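Local coordinates for protein kinase domain-containing protein (Chaetomium thermophilum, PDB 6Z3U), which is the cyclin-dependent kinase of the CAK complex and probably transfers phosphate from ATP to serine and threonine side chains of its protein substrates, at residues D220-P223 and N224-L227; D179-M182 and L183-V187; A199-G202 and M203-R206. One frame throughout, in Å; residues are numbered along the deposited sequence.

Contact 1. Residues D220-P223 and N224-L227; sequences DIKP and NNLL
Asn225 turns its side-chain amide back onto the main chain of Asp220, its CG lying beside its own backbone N (chi1 -72°). ND2 of Asn225 donates to Asp220 O over 2.8 Å, with an N-H...O angle of 153°; the donor meets the carbonyl almost end-on and the acceptor lies in the amide plane, which restrains the rotation of the amide. The extended side chain of Lys222 crosses beside this group, its CE 3.3 Å from Asn225 ND2, and also touches Asn224, whose OD1 is 3.3 Å from Lys222 CD. Behind these side chains the backbone folds into two successive turns: Asn225 N donates to Lys222 O (3.1 Å) and Leu226 N to Pro223 O (2.9 Å). Together they bring Asn225 round to the main-chain carbonyl of Asp220, the residue predicted as proton acceptor. Sequence and geometry both match the kinase catalytic loop, HRDIKPN followed by Asn225. Further out, Thr258 OG1 is hydrogen-bonded to Asp220 OD1 and weakly to Lys222 NZ. Ile221 packs on Val208 of helix 194-213 and Ser281 of helix 276-291, Pro223 on Val285 of the latter, and Leu226 of strand 226-228 on Val234 and Leu236 of the antiparallel strand 234-236.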
loop_
_atom_site.group_PDB
_atom_site.type_symbol
_atom_site.label_atom_id
_atom_site.label_comp_id
_atom_site.label_asym_id
_atom_site.label_seq_id
_atom_site.Cartn_x
_atom_site.Cartn_y
_atom_site.Cartn_z
ATOM N N ASP B 220 -7.750 12.521 -2.077
ATOM C CA ASP B 220 -8.844 13.134 -1.334
ATOM C C ASP B 220 -8.346 14.270 -0.449
ATOM O O ASP B 220 -8.750 14.378 0.714
ATOM C CB ASP B 220 -9.580 12.104 -0.477
ATOM C CG ASP B 220 -10.950 12.595 -0.031
ATOM O OD1 ASP B 220 -11.436 13.596 -0.600
ATOM O OD2 ASP B 220 -11.538 11.985 0.889
ATOM N N ILE B 221 -7.478 15.121 -0.984
ATOM C CA ILE B 221 -6.936 16.230 -0.207
ATOM C C ILE B 221 -7.958 17.353 -0.137
ATOM O O ILE B 221 -8.468 17.820 -1.163
ATOM C CB ILE B 221 -5.600 16.715 -0.796
ATOM C CG1 ILE B 221 -4.530 15.642 -0.583
ATOM C CG2 ILE B 221 -5.197 18.036 -0.172
ATOM C CD1 ILE B 221 -3.218 15.934 -1.263
ATOM N N LYS B 222 -8.257 17.787 1.081
ATOM C CA LYS B 222 -9.165 18.893 1.334
ATOM C C LYS B 222 -8.909 19.389 2.749
ATOM O O LYS B 222 -8.244 18.704 3.540
ATOM C CB LYS B 222 -10.632 18.470 1.148
ATOM C CG LYS B 222 -10.986 17.157 1.825
ATOM C CD LYS B 222 -12.472 16.854 1.704
ATOM C CE LYS B 222 -12.809 15.478 2.254
ATOM N NZ LYS B 222 -14.274 15.213 2.222
ATOM N N PRO B 223 -9.411 20.575 3.103
ATOM C CA PRO B 223 -9.070 21.136 4.423
ATOM C C PRO B 223 -9.423 20.234 5.595
ATOM O O PRO B 223 -8.605 20.071 6.511
ATOM C CB PRO B 223 -9.860 22.453 4.447
ATOM C CG PRO B 223 -10.023 22.820 3.014
ATOM C CD PRO B 223 -10.191 21.523 2.285
ATOM N N ASN B 224 -10.621 19.646 5.610
ATOM C CA ASN B 224 -11.035 18.874 6.776
ATOM C C ASN B 224 -10.295 17.550 6.914
ATOM O O ASN B 224 -10.493 16.857 7.916
ATOM C CB ASN B 224 -12.543 18.615 6.735
ATOM C CG ASN B 224 -12.989 17.989 5.436
ATOM O OD1 ASN B 224 -13.071 18.661 4.408
ATOM N ND2 ASN B 224 -13.291 16.697 5.473
ATOM N N ASN B 225 -9.469 17.175 5.939
ATOM C CA ASN B 225 -8.585 16.022 6.065
ATOM C C ASN B 225 -7.173 16.421 6.471
ATOM O O ASN B 225 -6.260 15.591 6.401
ATOM C CB ASN B 225 -8.546 15.238 4.751
ATOM C CG ASN B 225 -9.829 14.471 4.488
ATOM O OD1 ASN B 225 -10.628 14.232 5.398
ATOM N ND2 ASN B 225 -10.031 14.075 3.236
ATOM N N LEU B 226 -6.974 17.671 6.882
ATOM C CA LEU B 226 -5.684 18.178 7.350
ATOM C C LEU B 226 -5.797 18.436 8.852
ATOM O O LEU B 226 -6.237 19.500 9.282
ATOM C CB LEU B 226 -5.290 19.444 6.588
ATOM C CG LEU B 226 -5.025 19.237 5.096
ATOM C CD1 LEU B 226 -5.010 20.551 4.344
ATOM C CD2 LEU B 226 -3.705 18.514 4.915
ATOM N N LEU B 227 -5.395 17.446 9.646
ATOM C CA LEU B 227 -5.475 17.540 11.094
ATOM C C LEU B 227 -4.246 18.254 11.653
ATOM O O LEU B 227 -3.187 18.310 11.021
ATOM C CB LEU B 227 -5.605 16.145 11.699
ATOM C CG LEU B 227 -6.661 15.260 11.032
ATOM C CD1 LEU B 227 -6.851 13.975 11.810
ATOM C CD2 LEU B 227 -7.987 15.998 10.906
#

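Contact 2. Residues D179-M182 and L183-V187; sequences DLEM and LIRDV
Ile184 N and Arg185 N donate to Leu180 O and Glu181 O, four residues back, over 3.1 Å and 2.8 Å respectively, whereas the next bond of the series, Asp186 N to Met182 O, is weak, with an N-H...O angle of 131°, as the helix ends. At the start, Asp179 is the N-cap: Met182 N donates to Asp179 OD1 over 3.0 Å and meets it nearly along the C-O axis. With CG between its backbone N and carbonyl carbon (chi1 57°) and chi2 extended, Met182 brings SD back to Asp179 N, a weak bond of 3.6 Å that completes a capping box. One turn apart, Glu181 and Arg185 run side by side and point the same way. Glu181 OE2 approaches the methylene of Arg185, at 3.2 Å from CD, but stays 4.3 Å from NE, beyond a salt bridge, and the carboxylate and guanidinium planes are 50° apart; the attraction is therefore at most a longer-range one. Leu180 and Leu183 both pack on Ile228 of strand 226-228. Past the last turn, Asp186 centres an inverse gamma turn, and its OD2 accepts from Arg189 N, while Arg292 NE donates to Ile184 O. Its place just after the hinge, at the start of the C-terminal lobe, identifies this short helix as helix D of the protein kinase fold; here its first turn is closed by the capping box.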
loop_
_atom_site.group_PDB
_atom_site.type_symbol
_atom_site.label_atom_id
_atom_site.label_comp_id
_atom_site.label_asym_id
_atom_site.label_seq_id
_atom_site.Cartn_x
_atom_site.Cartn_y
_atom_site.Cartn_z
ATOM N N ASP B 179 -8.661 20.593 12.689
ATOM C CA ASP B 179 -8.200 20.549 11.310
ATOM C C ASP B 179 -8.191 21.964 10.743
ATOM O O ASP B 179 -8.537 22.934 11.425
ATOM C CB ASP B 179 -9.073 19.607 10.472
ATOM C CG ASP B 179 -10.546 19.957 10.549
ATOM O OD1 ASP B 179 -10.896 21.134 10.307
ATOM O OD2 ASP B 179 -11.355 19.053 10.846
ATOM N N LEU B 180 -7.790 22.077 9.477
ATOM C CA LEU B 180 -7.669 23.379 8.836
ATOM C C LEU B 180 -8.998 23.923 8.334
ATOM O O LEU B 180 -9.116 25.136 8.134
ATOM C CB LEU B 180 -6.685 23.294 7.669
ATOM C CG LEU B 180 -5.569 24.337 7.654
ATOM C CD1 LEU B 180 -4.759 24.287 8.932
ATOM C CD2 LEU B 180 -4.669 24.118 6.448
ATOM N N GLU B 181 -9.992 23.063 8.103
ATOM C CA GLU B 181 -11.286 23.554 7.649
ATOM C C GLU B 181 -11.938 24.420 8.715
ATOM O O GLU B 181 -12.426 25.519 8.429
ATOM C CB GLU B 181 -12.202 22.386 7.287
ATOM C CG GLU B 181 -13.430 22.806 6.493
ATOM C CD GLU B 181 -14.681 22.065 6.915
ATOM O OE1 GLU B 181 -15.141 21.185 6.153
ATOM O OE2 GLU B 181 -15.194 22.355 8.018
ATOM N N MET B 182 -11.945 23.943 9.961
ATOM C CA MET B 182 -12.618 24.682 11.023
ATOM C C MET B 182 -11.927 26.008 11.313
ATOM O O MET B 182 -12.591 26.976 11.699
ATOM C CB MET B 182 -12.699 23.827 12.288
ATOM C CG MET B 182 -11.360 23.332 12.811
ATOM S SD MET B 182 -11.522 22.224 14.232
ATOM C CE MET B 182 -12.734 21.041 13.640
ATOM N N LEU B 183 -10.608 26.080 11.136
ATOM C CA LEU B 183 -9.935 27.368 11.248
ATOM C C LEU B 183 -10.391 28.307 10.138
ATOM O O LEU B 183 -10.724 29.472 10.387
ATOM C CB LEU B 183 -8.419 27.182 11.197
ATOM C CG LEU B 183 -7.746 26.497 12.386
ATOM C CD1 LEU B 183 -6.237 26.656 12.278
ATOM C CD2 LEU B 183 -8.244 27.047 13.705
ATOM N N ILE B 184 -10.420 27.808 8.899
ATOM C CA ILE B 184 -10.838 28.630 7.768
ATOM C C ILE B 184 -12.283 29.083 7.936
ATOM O O ILE B 184 -12.626 30.233 7.636
ATOM C CB ILE B 184 -10.636 27.854 6.451
ATOM C CG1 ILE B 184 -9.139 27.655 6.189
ATOM C CG2 ILE B 184 -11.309 28.586 5.297
ATOM C CD1 ILE B 184 -8.821 26.670 5.085
ATOM N N ARG B 185 -13.156 28.190 8.410
ATOM C CA ARG B 185 -14.562 28.552 8.559
ATOM C C ARG B 185 -14.777 29.541 9.698
ATOM O O ARG B 185 -15.741 30.315 9.667
ATOM C CB ARG B 185 -15.414 27.303 8.794
ATOM C CG ARG B 185 -15.557 26.383 7.589
ATOM C CD ARG B 185 -16.503 25.226 7.896
ATOM N NE ARG B 185 -17.907 25.629 7.832
ATOM C CZ ARG B 185 -18.756 25.280 6.865
ATOM N NH1 ARG B 185 -20.010 25.710 6.909
ATOM N NH2 ARG B 185 -18.368 24.498 5.866
ATOM N N ASP B 186 -13.900 29.537 10.705
ATOM C CA ASP B 186 -14.075 30.374 11.895
ATOM C C ASP B 186 -13.631 31.803 11.577
ATOM O O ASP B 186 -12.612 32.306 12.053
ATOM C CB ASP B 186 -13.300 29.794 13.071
ATOM C CG ASP B 186 -13.740 30.368 14.407
ATOM O OD1 ASP B 186 -13.492 29.710 15.445
ATOM O OD2 ASP B 186 -14.372 31.449 14.415
ATOM N N VAL B 187 -14.440 32.467 10.748
ATOM C CA VAL B 187 -14.110 33.815 10.312
ATOM C C VAL B 187 -14.290 34.830 11.430
ATOM O O VAL B 187 -13.672 35.899 11.400
ATOM C CB VAL B 187 -14.973 34.202 9.095
ATOM C CG1 VAL B 187 -14.745 35.654 8.714
ATOM C CG2 VAL B 187 -14.672 33.286 7.922
#

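Contact 3. Residues A199-G202 and M203-R206; sequences AWMG and MLTR
The indole of Trp200 meets Met203 at its edge: Met203 SD lies near the ring plane, 4.4 Å from Trp200 CD1, so the thioether borders the pyrrole side and does not stack on it. Leu180 of helix 180-185 sets its CD1 over one face of the same indole, above CE2, and on the same side Leu183 CD1 sits past the rim of the six-membered ring, beyond CZ2; Tyr192 makes an edge-to-face pair with the ring. These residues of the contact lie on helix 194-213, the long helix E at the core of the kinase C-terminal lobe, and the contact is one of successive turns within it. The second flat group, the guanidinium of Arg206, approaches Gly202 obliquely, its NH1 3.6 Å from Gly202 O. With CG beside its own backbone N (chi1 -71°) and the chain extended as far as NE, Arg206 passes back over that carbonyl toward the earlier turn. Its NE makes a weak hydrogen bond to Pro5 O of the RING-type domain-containing protein, so this flank of the helix faces the partner subunit. On another side Met201 SD touches Leu204 CD2 at 4.4 Å, and the methionine also packs on Val282 and Phe286 of helix 276-291 and on Trp382 and Trp383 of helix 381-384. Thr205 packs on Met377 and Leu378, and its hydroxyl is satisfied within the helix. With chi1 at -56°, OG1 stands anti to the carbonyl carbon and folds back along the helix. Met201 O is thereby gripped twice, from opposite faces of its carbonyl plane, by Thr205 N at 2.8 Å and by Thr205 OG1, which donates to it over 2.7 Å.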
loop_
_atom_site.group_PDB
_atom_site.type_symbol
_atom_site.label_atom_id
_atom_site.label_comp_id
_atom_site.label_asym_id
_atom_site.label_seq_id
_atom_site.Cartn_x
_atom_site.Cartn_y
_atom_site.Cartn_z
ATOM N N ALA B 199 3.190 28.847 6.073
ATOM C CA ALA B 199 3.603 27.786 6.985
ATOM C C ALA B 199 2.758 26.533 6.791
ATOM O O ALA B 199 3.289 25.418 6.747
ATOM C CB ALA B 199 3.517 28.271 8.430
ATOM N N TRP B 200 1.439 26.699 6.673
ATOM C CA TRP B 200 0.563 25.552 6.447
ATOM C C TRP B 200 0.855 24.900 5.103
ATOM O O TRP B 200 1.031 23.680 5.014
ATOM C CB TRP B 200 -0.899 25.993 6.523
ATOM C CG TRP B 200 -1.376 26.293 7.912
ATOM C CD1 TRP B 200 -0.980 25.681 9.067
ATOM C CD2 TRP B 200 -2.331 27.290 8.295
ATOM N NE1 TRP B 200 -1.637 26.228 10.142
ATOM C CE2 TRP B 200 -2.471 27.220 9.695
ATOM C CE3 TRP B 200 -3.083 28.233 7.588
ATOM C CZ2 TRP B 200 -3.334 28.054 10.401
ATOM C CZ3 TRP B 200 -3.938 29.062 8.293
ATOM C CH2 TRP B 200 -4.057 28.966 9.684
ATOM N N MET B 201 0.917 25.705 4.041
ATOM C CA MET B 201 1.167 25.158 2.713
ATOM C C MET B 201 2.493 24.408 2.662
ATOM O O MET B 201 2.615 23.400 1.959
ATOM C CB MET B 201 1.147 26.284 1.681
ATOM C CG MET B 201 -0.239 26.829 1.384
ATOM S SD MET B 201 -1.328 25.598 0.651
ATOM C CE MET B 201 -0.429 25.204 -0.844
ATOM N N GLY B 202 3.501 24.887 3.396
ATOM C CA GLY B 202 4.756 24.157 3.471
ATOM C C GLY B 202 4.580 22.764 4.044
ATOM O O GLY B 202 5.190 21.802 3.572
ATOM N N MET B 203 3.750 22.641 5.080
ATOM C CA MET B 203 3.467 21.333 5.660
ATOM C C MET B 203 2.724 20.445 4.669
ATOM O O MET B 203 3.122 19.299 4.426
ATOM C CB MET B 203 2.656 21.513 6.942
ATOM C CG MET B 203 3.429 22.220 8.038
ATOM S SD MET B 203 2.378 22.792 9.378
ATOM C CE MET B 203 3.592 23.518 10.475
ATOM N N LEU B 204 1.639 20.959 4.088
ATOM C CA LEU B 204 0.870 20.185 3.116
ATOM C C LEU B 204 1.743 19.746 1.945
ATOM O O LEU B 204 1.695 18.585 1.524
ATOM C CB LEU B 204 -0.321 21.008 2.624
ATOM C CG LEU B 204 -1.104 20.438 1.440
ATOM C CD1 LEU B 204 -1.558 19.026 1.737
ATOM C CD2 LEU B 204 -2.296 21.322 1.108
ATOM N N THR B 205 2.550 20.662 1.407
ATOM C CA THR B 205 3.371 20.319 0.250
ATOM C C THR B 205 4.371 19.221 0.593
ATOM O O THR B 205 4.606 18.313 -0.213
ATOM C CB THR B 205 4.092 21.563 -0.269
ATOM O OG1 THR B 205 3.132 22.583 -0.571
ATOM C CG2 THR B 205 4.885 21.246 -1.528
ATOM N N ARG B 206 4.952 19.269 1.794
ATOM C CA ARG B 206 5.856 18.198 2.199
ATOM C C ARG B 206 5.112 16.875 2.331
ATOM O O ARG B 206 5.639 15.819 1.962
ATOM C CB ARG B 206 6.551 18.550 3.513
ATOM C CG ARG B 206 7.593 19.653 3.405
ATOM C CD ARG B 206 8.393 19.769 4.698
ATOM N NE ARG B 206 9.430 20.795 4.625
ATOM C CZ ARG B 206 9.284 22.051 5.038
ATOM N NH1 ARG B 206 8.137 22.461 5.569
ATOM N NH2 ARG B 206 10.296 22.902 4.919
#

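The three contacts meet in the C-terminal lobe, with the catalytic loop of contact 1 in touch with both helices. Its centre is about 11 Å from that of contact 2 and about 12 Å from that of contact 3. Contacts 2 and 3 lie about 16 Å apart between centres, yet meet directly where Leu180 and Leu183 pack on Trp200. Contact 1 is joined to contact 2 by a probable hydrogen bond from Leu180 N to Leu226 O (3.0 Å). Its link to contact 3 is apolar, with Leu226 CD2 3.9 Å from Leu204 CD1. The side chains of Glu181 and Leu204 are each about 11 Å from that of Asp220, so both meet the loop away from it.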